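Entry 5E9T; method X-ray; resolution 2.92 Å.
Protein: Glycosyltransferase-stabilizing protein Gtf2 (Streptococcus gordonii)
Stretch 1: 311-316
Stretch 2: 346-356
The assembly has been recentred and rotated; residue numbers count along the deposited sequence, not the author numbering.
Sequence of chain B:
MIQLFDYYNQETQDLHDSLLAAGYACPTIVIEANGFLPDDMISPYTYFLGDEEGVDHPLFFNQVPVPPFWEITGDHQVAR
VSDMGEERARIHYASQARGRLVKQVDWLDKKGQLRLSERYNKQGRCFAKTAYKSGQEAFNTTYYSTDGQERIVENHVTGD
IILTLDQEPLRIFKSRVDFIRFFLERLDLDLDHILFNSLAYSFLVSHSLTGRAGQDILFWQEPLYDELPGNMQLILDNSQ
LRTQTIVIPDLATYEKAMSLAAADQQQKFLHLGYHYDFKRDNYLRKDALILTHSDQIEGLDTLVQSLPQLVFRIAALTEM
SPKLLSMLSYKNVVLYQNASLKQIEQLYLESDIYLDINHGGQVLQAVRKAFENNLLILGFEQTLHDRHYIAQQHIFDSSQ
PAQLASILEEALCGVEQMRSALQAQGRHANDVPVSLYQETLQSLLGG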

# COMPACT_ATOMS: atom_id res chain seq x y z
N VAL B 311 -48.88 -20.14 19.64
CA VAL B 311 -48.02 -18.99 19.89
C VAL B 311 -46.78 -19.11 19.02
O VAL B 311 -46.22 -20.20 18.85
CB VAL B 311 -47.63 -18.91 21.38
CG1 VAL B 311 -46.76 -17.69 21.64
CG2 VAL B 311 -48.88 -18.90 22.25
N PHE B 312 -46.34 -17.99 18.43
CA PHE B 312 -45.18 -17.95 17.55
C PHE B 312 -44.15 -16.99 18.13
O PHE B 312 -44.39 -15.78 18.18
CB PHE B 312 -45.56 -17.54 16.13
CG PHE B 312 -46.25 -18.62 15.34
CD1 PHE B 312 -45.93 -18.85 14.01
CD2 PHE B 312 -47.22 -19.40 15.92
CE1 PHE B 312 -46.58 -19.85 13.29
CE2 PHE B 312 -47.86 -20.39 15.20
CZ PHE B 312 -47.54 -20.61 13.90
N ARG B 313 -43.01 -17.53 18.57
CA ARG B 313 -41.92 -16.72 19.09
C ARG B 313 -40.73 -16.82 18.15
O ARG B 313 -40.22 -17.92 17.90
CB ARG B 313 -41.53 -17.16 20.50
CG ARG B 313 -42.73 -17.40 21.38
CD ARG B 313 -42.46 -16.99 22.81
NE ARG B 313 -43.69 -17.02 23.58
CZ ARG B 313 -44.05 -18.04 24.35
NH1 ARG B 313 -43.27 -19.11 24.44
NH2 ARG B 313 -45.19 -17.99 25.02
N ILE B 314 -40.31 -15.68 17.63
CA ILE B 314 -39.17 -15.60 16.73
C ILE B 314 -38.14 -14.67 17.34
O ILE B 314 -38.47 -13.60 17.85
CB ILE B 314 -39.59 -15.11 15.33
CG1 ILE B 314 -40.65 -16.05 14.78
CG2 ILE B 314 -38.39 -14.99 14.40
CD1 ILE B 314 -40.73 -16.05 13.32
N ALA B 315 -36.88 -15.09 17.30
CA ALA B 315 -35.83 -14.37 17.97
C ALA B 315 -34.61 -14.23 17.07
O ALA B 315 -34.41 -15.00 16.12
CB ALA B 315 -35.43 -15.04 19.29
N ALA B 316 -33.83 -13.21 17.38
CA ALA B 316 -32.52 -12.98 16.80
C ALA B 316 -31.77 -12.11 17.80
O ALA B 316 -32.38 -11.44 18.63
CB ALA B 316 -32.61 -12.27 15.44
N GLN B 346 -35.00 -19.37 27.99
CA GLN B 346 -36.39 -19.37 28.44
C GLN B 346 -37.32 -19.84 27.34
O GLN B 346 -38.23 -20.64 27.58
CB GLN B 346 -36.79 -17.97 28.90
CG GLN B 346 -38.25 -17.85 29.30
CD GLN B 346 -38.56 -16.55 30.01
OE1 GLN B 346 -37.71 -15.99 30.71
NE2 GLN B 346 -39.77 -16.04 29.81
N LEU B 347 -37.11 -19.37 26.11
CA LEU B 347 -37.97 -19.76 25.01
C LEU B 347 -37.82 -21.24 24.68
O LEU B 347 -38.78 -21.87 24.21
CB LEU B 347 -37.66 -18.90 23.78
CG LEU B 347 -37.63 -17.42 24.09
CD1 LEU B 347 -36.68 -16.68 23.15
CD2 LEU B 347 -39.03 -16.84 24.04
N TYR B 348 -36.64 -21.81 24.92
CA TYR B 348 -36.49 -23.25 24.75
C TYR B 348 -37.16 -24.04 25.87
O TYR B 348 -37.30 -25.26 25.74
CB TYR B 348 -35.02 -23.62 24.63
CG TYR B 348 -34.54 -23.60 23.19
CD1 TYR B 348 -34.90 -24.62 22.32
CD2 TYR B 348 -33.76 -22.56 22.71
CE1 TYR B 348 -34.48 -24.60 21.00
CE2 TYR B 348 -33.33 -22.54 21.39
CZ TYR B 348 -33.70 -23.57 20.54
OH TYR B 348 -33.28 -23.56 19.23
N LEU B 349 -37.55 -23.39 26.96
CA LEU B 349 -38.46 -24.03 27.90
C LEU B 349 -39.90 -23.89 27.45
O LEU B 349 -40.65 -24.87 27.44
CB LEU B 349 -38.29 -23.44 29.30
CG LEU B 349 -36.92 -23.58 29.96
CD1 LEU B 349 -37.08 -23.53 31.48
CD2 LEU B 349 -36.21 -24.86 29.52
N GLU B 350 -40.29 -22.70 27.01
CA GLU B 350 -41.71 -22.39 26.83
C GLU B 350 -42.24 -22.77 25.46
O GLU B 350 -43.40 -22.49 25.18
CB GLU B 350 -41.95 -20.90 27.11
CG GLU B 350 -41.20 -20.39 28.33
CD GLU B 350 -41.63 -18.99 28.76
OE1 GLU B 350 -41.55 -18.06 27.94
OE2 GLU B 350 -42.04 -18.84 29.92
N SER B 351 -41.44 -23.42 24.62
CA SER B 351 -41.88 -23.85 23.30
C SER B 351 -41.58 -25.33 23.13
O SER B 351 -40.48 -25.78 23.47
CB SER B 351 -41.19 -23.05 22.19
OG SER B 351 -41.02 -21.70 22.57
N ASP B 352 -42.57 -26.09 22.68
CA ASP B 352 -42.39 -27.51 22.41
C ASP B 352 -42.26 -27.87 20.94
O ASP B 352 -42.18 -29.06 20.62
CB ASP B 352 -43.52 -28.30 23.07
CG ASP B 352 -43.33 -28.39 24.55
OD1 ASP B 352 -42.16 -28.33 24.99
OD2 ASP B 352 -44.32 -28.53 25.29
N ILE B 353 -42.27 -26.90 20.03
CA ILE B 353 -41.92 -27.17 18.65
C ILE B 353 -40.77 -26.26 18.26
O ILE B 353 -40.53 -25.22 18.89
CB ILE B 353 -43.11 -26.97 17.68
CG1 ILE B 353 -43.63 -25.53 17.75
CG2 ILE B 353 -44.22 -27.97 17.97
CD1 ILE B 353 -43.05 -24.65 16.67
N TYR B 354 -40.05 -26.65 17.22
CA TYR B 354 -39.17 -25.73 16.50
C TYR B 354 -39.44 -25.93 15.02
O TYR B 354 -39.06 -26.96 14.45
CB TYR B 354 -37.70 -25.96 16.84
CG TYR B 354 -36.79 -24.93 16.21
CD1 TYR B 354 -36.22 -23.92 16.97
CD2 TYR B 354 -36.51 -24.95 14.85
CE1 TYR B 354 -35.40 -22.96 16.39
CE2 TYR B 354 -35.70 -24.00 14.27
CZ TYR B 354 -35.14 -23.01 15.04
OH TYR B 354 -34.33 -22.07 14.44
N LEU B 355 -40.03 -24.93 14.38
CA LEU B 355 -40.19 -24.96 12.93
C LEU B 355 -38.91 -24.44 12.31
O LEU B 355 -38.49 -23.32 12.61
CB LEU B 355 -41.39 -24.11 12.51
CG LEU B 355 -42.76 -24.46 13.09
CD1 LEU B 355 -43.63 -23.21 13.25
CD2 LEU B 355 -43.46 -25.51 12.22
N ASP B 356 -38.28 -25.22 11.43
CA ASP B 356 -37.05 -24.73 10.82
C ASP B 356 -37.51 -24.13 9.50
O ASP B 356 -37.53 -24.77 8.45
CB ASP B 356 -36.04 -25.86 10.64
CG ASP B 356 -34.62 -25.37 10.50
OD1 ASP B 356 -34.35 -24.22 10.90
OD2 ASP B 356 -33.77 -26.14 10.00

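Strand 311-315 runs nearly antiparallel to the helix that runs into the second stretch, their axes 10.5 Å apart at closest approach and 158° between their directions. Side chains bridge that gap, and Arg313 has the largest area covered by the other stretch. Its CA-to-CB bond points toward the second stretch, as does that of Ala315, while those of Phe312 and Ile314 point away, the alternation expected of a strand.

Arginine suits this place because its long aliphatic stem can lie against a hydrophobic neighbour while its charged end reaches polar atoms. With chi1 m, chi2 off-well at -145° and chi3 t, the chain is largely extended: Arg313 CD packs 3.6 Å from Leu347 CD2, and the guanidinium continues to the residues that follow. There Arg313 NH1 donates a weak hydrogen bond to Glu350 O, at 3.5 Å and 142°. Glu350 OE1 lies over one face of the guanidinium, 4.0 Å from Arg313 NH1; no N-H points at it, so the attraction is of charge alone. Glu350 OE1 also accepts a hydrogen bond from Gln346 NE2 at 3.3 Å.

The branched end of Leu347, m,t, lets CD2 meet Arg313 while Leu347 CD1 lies 4.4 Å from Ala315 CB. Ser351, chi1 m, is short enough for Ser351 OG to donate to Leu347 O at 2.8 Å. Farther along the second stretch, Leu355 CD1 lies 4.5 Å from Phe312 CE1, a loose apolar contact: although the CA-to-CB bond of Phe312 points away, its ring comes nearer.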